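Local coordinates for methyltransferase domain-containing protein (Serratia marcescens, PDB 7CLU) that probably transfers a methyl group from S-adenosyl-L-methionine to an oxygen of a precursor in the synthesis of the red pigment prodigiosin, at residues I193-C198 with G217-V222; L239-W244 with I272-P277; G230-G235 with Y262-A267. One frame throughout, in Å; residues are numbered along the deposited sequence.

Contact 1: I193-C198 with G217-V222; sequences IALAIC and GERIDV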
loop_
_atom_site.group_PDB
_atom_site.type_symbol
_atom_site.label_atom_id
_atom_site.label_comp_id
_atom_site.label_asym_id
_atom_site.label_seq_id
_atom_site.Cartn_x
_atom_site.Cartn_y
_atom_site.Cartn_z
ATOM N N ILE A 193 11.264 37.573 -21.695
ATOM C CA ILE A 193 12.153 37.226 -20.593
ATOM C C ILE A 193 13.185 36.209 -21.073
ATOM O O ILE A 193 12.856 35.274 -21.813
ATOM C CB ILE A 193 11.356 36.705 -19.380
ATOM C CG1 ILE A 193 12.303 36.429 -18.205
ATOM C CG2 ILE A 193 10.538 35.457 -19.748
ATOM C CD1 ILE A 193 11.639 35.805 -16.997
ATOM N N ALA A 194 14.446 36.414 -20.681
ATOM C CA ALA A 194 15.492 35.461 -21.019
ATOM C C ALA A 194 15.362 34.208 -20.150
ATOM O O ALA A 194 14.916 34.262 -19.000
ATOM C CB ALA A 194 16.871 36.097 -20.839
ATOM N N LEU A 195 15.745 33.069 -20.712
ATOM C CA LEU A 195 15.413 31.794 -20.094
ATOM C C LEU A 195 16.568 30.814 -20.212
ATOM O O LEU A 195 17.214 30.713 -21.259
ATOM C CB LEU A 195 14.160 31.175 -20.731
ATOM C CG LEU A 195 12.828 31.901 -20.529
ATOM C CD1 LEU A 195 11.748 31.229 -21.375
ATOM C CD2 LEU A 195 12.438 31.884 -19.058
ATOM N N ALA A 196 16.773 30.045 -19.149
ATOM C CA ALA A 196 17.889 29.116 -19.095
ATOM C C ALA A 196 17.563 27.988 -18.131
ATOM O O ALA A 196 16.764 28.142 -17.205
ATOM C CB ALA A 196 19.188 29.812 -18.666
ATOM N N ILE A 197 18.202 26.850 -18.352
ATOM C CA ILE A 197 18.184 25.760 -17.396
ATOM C C ILE A 197 19.626 25.403 -17.065
ATOM O O ILE A 197 20.464 25.318 -17.967
ATOM C CB ILE A 197 17.434 24.540 -17.952
ATOM C CG1 ILE A 197 15.968 24.907 -18.238
ATOM C CG2 ILE A 197 17.554 23.374 -16.983
ATOM C CD1 ILE A 197 15.296 23.960 -19.178
ATOM N N CYS A 198 19.909 25.189 -15.786
ATOM C CA CYS A 198 21.217 24.710 -15.337
ATOM C C CYS A 198 21.148 23.207 -15.066
ATOM O O CYS A 198 20.354 22.771 -14.229
ATOM C CB CYS A 198 21.667 25.448 -14.084
ATOM S SG CYS A 198 23.338 24.971 -13.573
ATOM N N GLY A 217 15.120 25.271 -28.609
ATOM C CA GLY A 217 16.565 25.235 -28.421
ATOM C C GLY A 217 17.229 26.599 -28.477
ATOM O O GLY A 217 18.295 26.802 -27.881
ATOM N N GLU A 218 16.639 27.545 -29.206
ATOM C CA GLU A 218 17.171 28.903 -29.189
ATOM C C GLU A 218 16.525 29.768 -28.123
ATOM O O GLU A 218 17.137 30.744 -27.674
ATOM C CB GLU A 218 16.993 29.565 -30.552
ATOM C CG GLU A 218 17.800 28.910 -31.648
ATOM C CD GLU A 218 17.861 29.767 -32.894
ATOM O OE1 GLU A 218 18.804 29.573 -33.693
ATOM O OE2 GLU A 218 16.969 30.635 -33.072
ATOM N N ARG A 219 15.313 29.424 -27.700
ATOM C CA ARG A 219 14.589 30.220 -26.718
ATOM C C ARG A 219 15.098 29.998 -25.294
ATOM O O ARG A 219 15.034 30.916 -24.463
ATOM C CB ARG A 219 13.095 29.886 -26.804
ATOM C CG ARG A 219 12.203 30.720 -25.908
ATOM C CD ARG A 219 12.024 32.136 -26.446
ATOM N NE ARG A 219 11.237 32.959 -25.528
ATOM C CZ ARG A 219 11.724 33.503 -24.416
ATOM N NH1 ARG A 219 12.999 33.315 -24.084
ATOM N NH2 ARG A 219 10.938 34.234 -23.631
ATOM N N ILE A 220 15.589 28.796 -24.992
ATOM C CA ILE A 220 15.950 28.393 -23.634
ATOM C C ILE A 220 17.370 27.833 -23.658
ATOM O O ILE A 220 17.625 26.801 -24.290
ATOM C CB ILE A 220 14.962 27.352 -23.071
ATOM C CG1 ILE A 220 13.526 27.908 -23.077
ATOM C CG2 ILE A 220 15.370 26.903 -21.667
ATOM C CD1 ILE A 220 12.488 26.836 -22.785
ATOM N N ASP A 221 18.293 28.513 -22.986
ATOM C CA ASP A 221 19.668 28.031 -22.940
ATOM C C ASP A 221 19.831 26.943 -21.886
ATOM O O ASP A 221 19.154 26.932 -20.853
ATOM C CB ASP A 221 20.639 29.170 -22.634
ATOM C CG ASP A 221 20.706 30.199 -23.746
ATOM O OD1 ASP A 221 20.690 29.809 -24.932
ATOM O OD2 ASP A 221 20.777 31.403 -23.426
ATOM N N VAL A 222 20.751 26.024 -22.152
ATOM C CA VAL A 222 21.174 25.032 -21.174
ATOM C C VAL A 222 22.594 25.384 -20.777
ATOM O O VAL A 222 23.490 25.421 -21.629
ATOM C CB VAL A 222 21.090 23.603 -21.725
ATOM C CG1 VAL A 222 21.350 22.594 -20.613
ATOM C CG2 VAL A 222 19.724 23.370 -22.344
HETATM O O HOH W 1 16.187 33.198 -23.538
HETATM O O HOH W 2 18.998 32.405 -21.568
#
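The guanidinium of R219 has L195 CD1 over one face, offset toward the rim and 3.6 Å from NH1, while the carbonyl O of I193 and a water lie at its edge in the plane. Both terminal nitrogens grip the carbonyl oxygen end-on, NH2 at 2.8 Å and NH1 at 3.0 Å from I193 O, and a bend at chi2 (75°) turns the side chain there. NH2 also bonds weakly to Y190 O.

Beyond this clamp the two segments run as parallel strands, A196 paired with D221 and I197 with V222. D221 N donates to L195 O, and I197 N returns a 2.7 Å bond to D221 O, nearly straight at the acceptor (168°). The same water bridges L195 N and R219 O, and a second links L195 O to a carboxylate oxygen of D221. I220 CG2 packs 3.9 Å from I197 CD1, and both residues also touch helix 181-189.

This is the edge of the Rossmann-like sheet, strand 221-224 being outermost within the chain and joined to 194-199 by a beta-alpha-beta crossover. Two N-H bonds from one guanidinium and two bridging waters add to the strand bonds; the positive charge probably strengthens the grip on I193 O.

Contact 2: L239-W244 with I272-P277; sequences LIHLGW and IASETP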
loop_
_atom_site.group_PDB
_atom_site.type_symbol
_atom_site.label_atom_id
_atom_site.label_comp_id
_atom_site.label_asym_id
_atom_site.label_seq_id
_atom_site.Cartn_x
_atom_site.Cartn_y
_atom_site.Cartn_z
ATOM N N LEU A 239 16.141 35.999 -11.594
ATOM C CA LEU A 239 15.227 35.056 -10.954
ATOM C C LEU A 239 15.775 33.642 -11.122
ATOM O O LEU A 239 16.048 33.209 -12.249
ATOM C CB LEU A 239 13.798 35.143 -11.531
ATOM C CG LEU A 239 12.764 34.185 -10.897
ATOM C CD1 LEU A 239 12.608 34.405 -9.385
ATOM C CD2 LEU A 239 11.407 34.305 -11.577
ATOM N N ILE A 240 15.947 32.933 -10.000
ATOM C CA ILE A 240 16.455 31.565 -9.990
ATOM C C ILE A 240 15.453 30.686 -9.262
ATOM O O ILE A 240 14.952 31.055 -8.191
ATOM C CB ILE A 240 17.838 31.464 -9.304
ATOM C CG1 ILE A 240 18.834 32.428 -9.953
ATOM C CG2 ILE A 240 18.369 30.042 -9.383
ATOM C CD1 ILE A 240 19.362 31.937 -11.254
ATOM N N HIS A 241 15.192 29.503 -9.816
ATOM C CA HIS A 241 14.195 28.601 -9.264
ATOM C C HIS A 241 14.789 27.214 -9.111
ATOM O O HIS A 241 15.520 26.738 -9.985
ATOM C CB HIS A 241 12.924 28.497 -10.153
ATOM C CG HIS A 241 11.970 27.436 -9.691
ATOM N ND1 HIS A 241 11.729 26.282 -10.406
ATOM C CD2 HIS A 241 11.232 27.338 -8.558
ATOM C CE1 HIS A 241 10.858 25.534 -9.753
ATOM N NE2 HIS A 241 10.548 26.147 -8.622
ATOM N N LEU A 242 14.458 26.573 -7.997
ATOM C CA LEU A 242 14.888 25.211 -7.699
ATOM C C LEU A 242 13.616 24.423 -7.429
ATOM O O LEU A 242 12.931 24.666 -6.427
ATOM C CB LEU A 242 15.848 25.181 -6.513
ATOM C CG LEU A 242 16.384 23.806 -6.071
ATOM C CD1 LEU A 242 17.258 23.218 -7.163
ATOM C CD2 LEU A 242 17.164 23.922 -4.782
ATOM N N GLY A 243 13.288 23.503 -8.331
ATOM C CA GLY A 243 12.008 22.822 -8.261
ATOM C C GLY A 243 11.989 21.540 -7.448
ATOM O O GLY A 243 12.467 20.512 -7.920
ATOM N N TRP A 244 11.473 21.608 -6.216
ATOM C CA TRP A 244 11.142 20.429 -5.408
ATOM C C TRP A 244 12.348 19.518 -5.179
ATOM O O TRP A 244 12.250 18.292 -5.280
ATOM C CB TRP A 244 9.977 19.660 -6.044
ATOM C CG TRP A 244 9.121 18.951 -5.055
ATOM C CD1 TRP A 244 9.115 19.118 -3.698
ATOM C CD2 TRP A 244 8.164 17.932 -5.340
ATOM N NE1 TRP A 244 8.192 18.279 -3.125
ATOM C CE2 TRP A 244 7.595 17.539 -4.112
ATOM C CE3 TRP A 244 7.721 17.322 -6.519
ATOM C CZ2 TRP A 244 6.617 16.546 -4.028
ATOM C CZ3 TRP A 244 6.731 16.343 -6.434
ATOM C CH2 TRP A 244 6.191 15.971 -5.199
ATOM N N ILE A 272 13.716 31.349 -5.764
ATOM C CA ILE A 272 12.495 30.679 -5.361
ATOM C C ILE A 272 12.750 29.177 -5.347
ATOM O O ILE A 272 13.222 28.619 -6.338
ATOM C CB ILE A 272 11.325 30.984 -6.310
ATOM C CG1 ILE A 272 11.077 32.496 -6.450
ATOM C CG2 ILE A 272 10.101 30.225 -5.843
ATOM C CD1 ILE A 272 9.865 32.851 -7.370
ATOM N N ALA A 273 12.418 28.523 -4.245
ATOM C CA ALA A 273 12.330 27.068 -4.205
ATOM C C ALA A 273 10.859 26.690 -4.134
ATOM O O ALA A 273 10.143 27.214 -3.281
ATOM C CB ALA A 273 13.061 26.502 -2.993
ATOM N N SER A 274 10.412 25.789 -5.005
ATOM C CA SER A 274 9.062 25.249 -4.899
ATOM C C SER A 274 9.138 23.936 -4.122
ATOM O O SER A 274 9.943 23.067 -4.454
ATOM C CB SER A 274 8.408 25.038 -6.271
ATOM O OG SER A 274 9.232 24.374 -7.211
ATOM N N GLU A 275 8.349 23.832 -3.051
ATOM C CA GLU A 275 8.329 22.634 -2.219
ATOM C C GLU A 275 6.887 22.348 -1.830
ATOM O O GLU A 275 5.973 23.129 -2.133
ATOM C CB GLU A 275 9.201 22.771 -0.952
ATOM C CG GLU A 275 10.676 23.061 -1.200
ATOM C CD GLU A 275 11.458 21.809 -1.530
ATOM O OE1 GLU A 275 11.212 20.766 -0.879
ATOM O OE2 GLU A 275 12.313 21.872 -2.444
ATOM N N THR A 276 6.693 21.204 -1.163
ATOM C CA THR A 276 5.400 20.798 -0.601
ATOM C C THR A 276 5.584 20.699 0.910
ATOM O O THR A 276 5.806 19.607 1.443
ATOM C CB THR A 276 4.910 19.458 -1.161
ATOM O OG1 THR A 276 5.883 18.427 -0.884
ATOM C CG2 THR A 276 4.660 19.557 -2.662
ATOM N N PRO A 277 5.486 21.809 1.634
ATOM C CA PRO A 277 5.777 21.771 3.072
ATOM C C PRO A 277 4.706 21.046 3.866
ATOM O O PRO A 277 3.536 20.978 3.479
ATOM C CB PRO A 277 5.829 23.252 3.468
ATOM C CG PRO A 277 6.014 24.000 2.151
ATOM C CD PRO A 277 5.319 23.181 1.125
HETATM O O HOH W 3 13.465 23.001 -4.315
HETATM O O HOH W 4 8.934 19.430 -0.487
#
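Backbone hydrogen bonds join L239-W244 to I272-P277 as neighbouring parallel strands. I272 N donates to I240 O at 2.7 Å, I272 O accepts from L242 N, and L242 O in turn accepts from S274 N. Beyond S274 the pairing weakens: W244 N reaches S274 O at 2.8 Å, but the N-H is bent to 129°.

Among the side chains, the main polar link runs from H241 to S274. NE2 of the H241 ring comes within 2.6 Å of S274 OG in a hydrogen bond whose donor may be either. The other ring nitrogen, ND1, is bonded to D174, and S274 OG also accepts from R331, a residue that binds S-adenosyl-L-homocysteine. The histidine is thus tied at both nitrogens, which fixes the turn of its ring, and G243 N lies over one face, offset toward the rim.

The two strands are the ends of a beta-alpha-beta unit with helix 251-264 as the crossover, in the Rossmann-like sheet of the methyltransferase domain.

Bonds to water and to a carboxylate take over at the C-terminal end. E275, bent at chi2 (-82°), brings its carboxylate alongside W244, OE1 at the edge of the indole in its plane and OE2 3.5 Å from W244 CA, with the two planes 68° apart. Its two oxygens accept from the backbone N atoms of H247 and L246. One water donates to L242 O and E275 OE2, while another takes a bond from T276 N and donates to E275 OE1.

Apolar contact is concentrated at the other end, where L239 CD1 meets I272 CD1 at 3.7 Å. T276 CG2 lies 3.8 Å from W244 CZ2, and the indole stacks on H247, the predicted proton acceptor.

Contact 3: G230-G235 with Y262-A267; sequences GDLPIG and YRAMPA
A plain packing contact without hydrogen bonds sets A264, in the last turn of helix 251-264, against L232 and I234 of the loop that leads from strand 221-224 to strand 239-243. It lies toward the periphery of the methyltransferase domain, its centre about 25 Å from the centre of the chain.

The methyl group of A264 is the hub. Its CB points toward the loop and sits 3.4 Å from L232 O, with L232 CB at 3.7 Å; I234 CG1 also approaches A264 CB to 3.7 Å, and I234 CD1 lies at 3.8 Å from it. I234 CG1 occupies the position between its backbone N and carbonyl carbon (chi1 71°), which places that branch against the alanine. The loop is folded by an inverse gamma turn centred on P233, with a weak bond from I234 N to L232 O. L232 points its CB toward the helix end, while I234 reaches it through CG1 and CD1. I261, one turn earlier in the helix, touches both of them, and V227, an S-adenosyl-L-homocysteine-binding residue, packs on L232.

Past the helix the chain leaves helical geometry at M265, and the ring of P266 rests on G235, with P266 CB 3.1 Å from G235 O. G235 CA in turn approaches A264 O at 3.6 Å. At the far end R263 extends its guanidinium to 4.4 Å from G230 CA with NH2, the same nitrogen that is hydrogen-bonded to N260.

The join therefore rests on apolar carbon contacts and on carbons set against carbonyl oxygens, with no hydrogen bond across, and the small side chain of A264 lets the loop backbone come close to the helix.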
loop_
_atom_site.group_PDB
_atom_site.type_symbol
_atom_site.label_atom_id
_atom_site.label_comp_id
_atom_site.label_asym_id
_atom_site.label_seq_id
_atom_site.Cartn_x
_atom_site.Cartn_y
_atom_site.Cartn_z
ATOM N N GLY A 230 28.596 23.753 -5.970
ATOM C CA GLY A 230 28.397 25.188 -5.992
ATOM C C GLY A 230 28.910 25.871 -7.231
ATOM O O GLY A 230 28.911 27.104 -7.288
ATOM N N ASP A 231 29.345 25.108 -8.225
ATOM C CA ASP A 231 29.773 25.625 -9.514
ATOM C C ASP A 231 28.516 25.996 -10.307
ATOM O O ASP A 231 27.940 25.180 -11.026
ATOM C CB ASP A 231 30.622 24.575 -10.215
ATOM C CG ASP A 231 30.940 24.934 -11.638
ATOM O OD1 ASP A 231 31.095 26.142 -11.925
ATOM O OD2 ASP A 231 31.033 24.003 -12.469
ATOM N N LEU A 232 28.091 27.250 -10.174
ATOM C CA LEU A 232 26.799 27.717 -10.679
ATOM C C LEU A 232 26.997 28.981 -11.500
ATOM O O LEU A 232 27.043 30.091 -10.934
ATOM C CB LEU A 232 25.831 27.968 -9.529
ATOM C CG LEU A 232 25.457 26.709 -8.750
ATOM C CD1 LEU A 232 24.833 27.054 -7.409
ATOM C CD2 LEU A 232 24.529 25.824 -9.592
ATOM N N PRO A 233 27.119 28.871 -12.817
ATOM C CA PRO A 233 27.244 30.078 -13.654
ATOM C C PRO A 233 25.882 30.728 -13.856
ATOM O O PRO A 233 25.301 30.727 -14.941
ATOM C CB PRO A 233 27.830 29.518 -14.952
ATOM C CG PRO A 233 27.232 28.174 -15.060
ATOM C CD PRO A 233 27.104 27.642 -13.629
ATOM N N ILE A 234 25.346 31.273 -12.772
ATOM C CA ILE A 234 23.970 31.744 -12.738
ATOM C C ILE A 234 23.898 33.238 -12.422
ATOM O O ILE A 234 22.836 33.748 -12.089
ATOM C CB ILE A 234 23.139 30.912 -11.744
ATOM C CG1 ILE A 234 23.532 31.222 -10.300
ATOM C CG2 ILE A 234 23.340 29.422 -12.009
ATOM C CD1 ILE A 234 22.783 30.383 -9.257
ATOM N N GLY A 235 25.021 33.951 -12.559
ATOM C CA GLY A 235 25.091 35.356 -12.172
ATOM C C GLY A 235 24.286 36.304 -13.047
ATOM O O GLY A 235 23.908 37.389 -12.586
ATOM N N TYR A 262 23.019 31.127 -3.178
ATOM C CA TYR A 262 23.118 32.510 -2.723
ATOM C C TYR A 262 24.429 33.143 -3.167
ATOM O O TYR A 262 24.441 34.277 -3.662
ATOM C CB TYR A 262 22.997 32.572 -1.203
ATOM C CG TYR A 262 23.096 33.975 -0.662
ATOM C CD1 TYR A 262 21.971 34.785 -0.591
ATOM C CD2 TYR A 262 24.319 34.503 -0.235
ATOM C CE1 TYR A 262 22.043 36.077 -0.106
ATOM C CE2 TYR A 262 24.404 35.802 0.249
ATOM C CZ TYR A 262 23.258 36.583 0.312
ATOM O OH TYR A 262 23.315 37.872 0.793
ATOM N N ARG A 263 25.537 32.415 -3.011
ATOM C CA ARG A 263 26.845 32.963 -3.355
ATOM C C ARG A 263 26.928 33.272 -4.843
ATOM O O ARG A 263 27.515 34.284 -5.248
ATOM C CB ARG A 263 27.943 31.984 -2.941
ATOM C CG ARG A 263 29.349 32.513 -3.148
ATOM C CD ARG A 263 30.395 31.625 -2.490
ATOM N NE ARG A 263 30.465 30.300 -3.099
ATOM C CZ ARG A 263 30.052 29.179 -2.512
ATOM N NH1 ARG A 263 29.538 29.220 -1.285
ATOM N NH2 ARG A 263 30.163 28.018 -3.149
ATOM N N ALA A 264 26.302 32.436 -5.670
ATOM C CA ALA A 264 26.403 32.570 -7.118
ATOM C C ALA A 264 25.405 33.555 -7.711
ATOM O O ALA A 264 25.606 33.999 -8.846
ATOM C CB ALA A 264 26.237 31.194 -7.771
ATOM N N MET A 265 24.362 33.925 -6.969
ATOM C CA MET A 265 23.309 34.781 -7.493
ATOM C C MET A 265 23.827 36.194 -7.745
ATOM O O MET A 265 24.766 36.640 -7.087
ATOM C CB MET A 265 22.146 34.869 -6.514
ATOM C CG MET A 265 21.168 33.727 -6.596
ATOM S SD MET A 265 20.129 33.729 -5.129
ATOM C CE MET A 265 19.285 35.302 -5.332
ATOM N N PRO A 266 23.202 36.930 -8.660
ATOM C CA PRO A 266 23.530 38.353 -8.791
ATOM C C PRO A 266 23.041 39.124 -7.577
ATOM O O PRO A 266 22.106 38.712 -6.883
ATOM C CB PRO A 266 22.782 38.778 -10.057
ATOM C CG PRO A 266 21.581 37.863 -10.102
ATOM C CD PRO A 266 22.099 36.532 -9.560
ATOM N N ALA A 267 23.696 40.250 -7.314
ATOM C CA ALA A 267 23.234 41.126 -6.250
ATOM C C ALA A 267 21.828 41.611 -6.569
ATOM O O ALA A 267 21.503 41.906 -7.723
ATOM C CB ALA A 267 24.186 42.312 -6.076
#

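How the contacts relate
Contacts 1 and 2 belong to the same sheet, on two of its beta-alpha-beta units, with centres about 18 Å apart and no direct touch. Contact 3 lies about 16 Å from each, centre to centre, and touches both: C198 SG meets L232 CD2 at 4.2 Å, and I240 CD1 meets I234 CB at 3.9 Å. Its loop leads from strand 221-224 of contact 1 to strand 239-243 of contact 2, and its helix is the crossover between the strands of contact 2. All three border residues seen to bind S-adenosyl-L-homocysteine, and contact 2 also reaches the predicted proton acceptor H247, its side chain about 3 Å from that of W244.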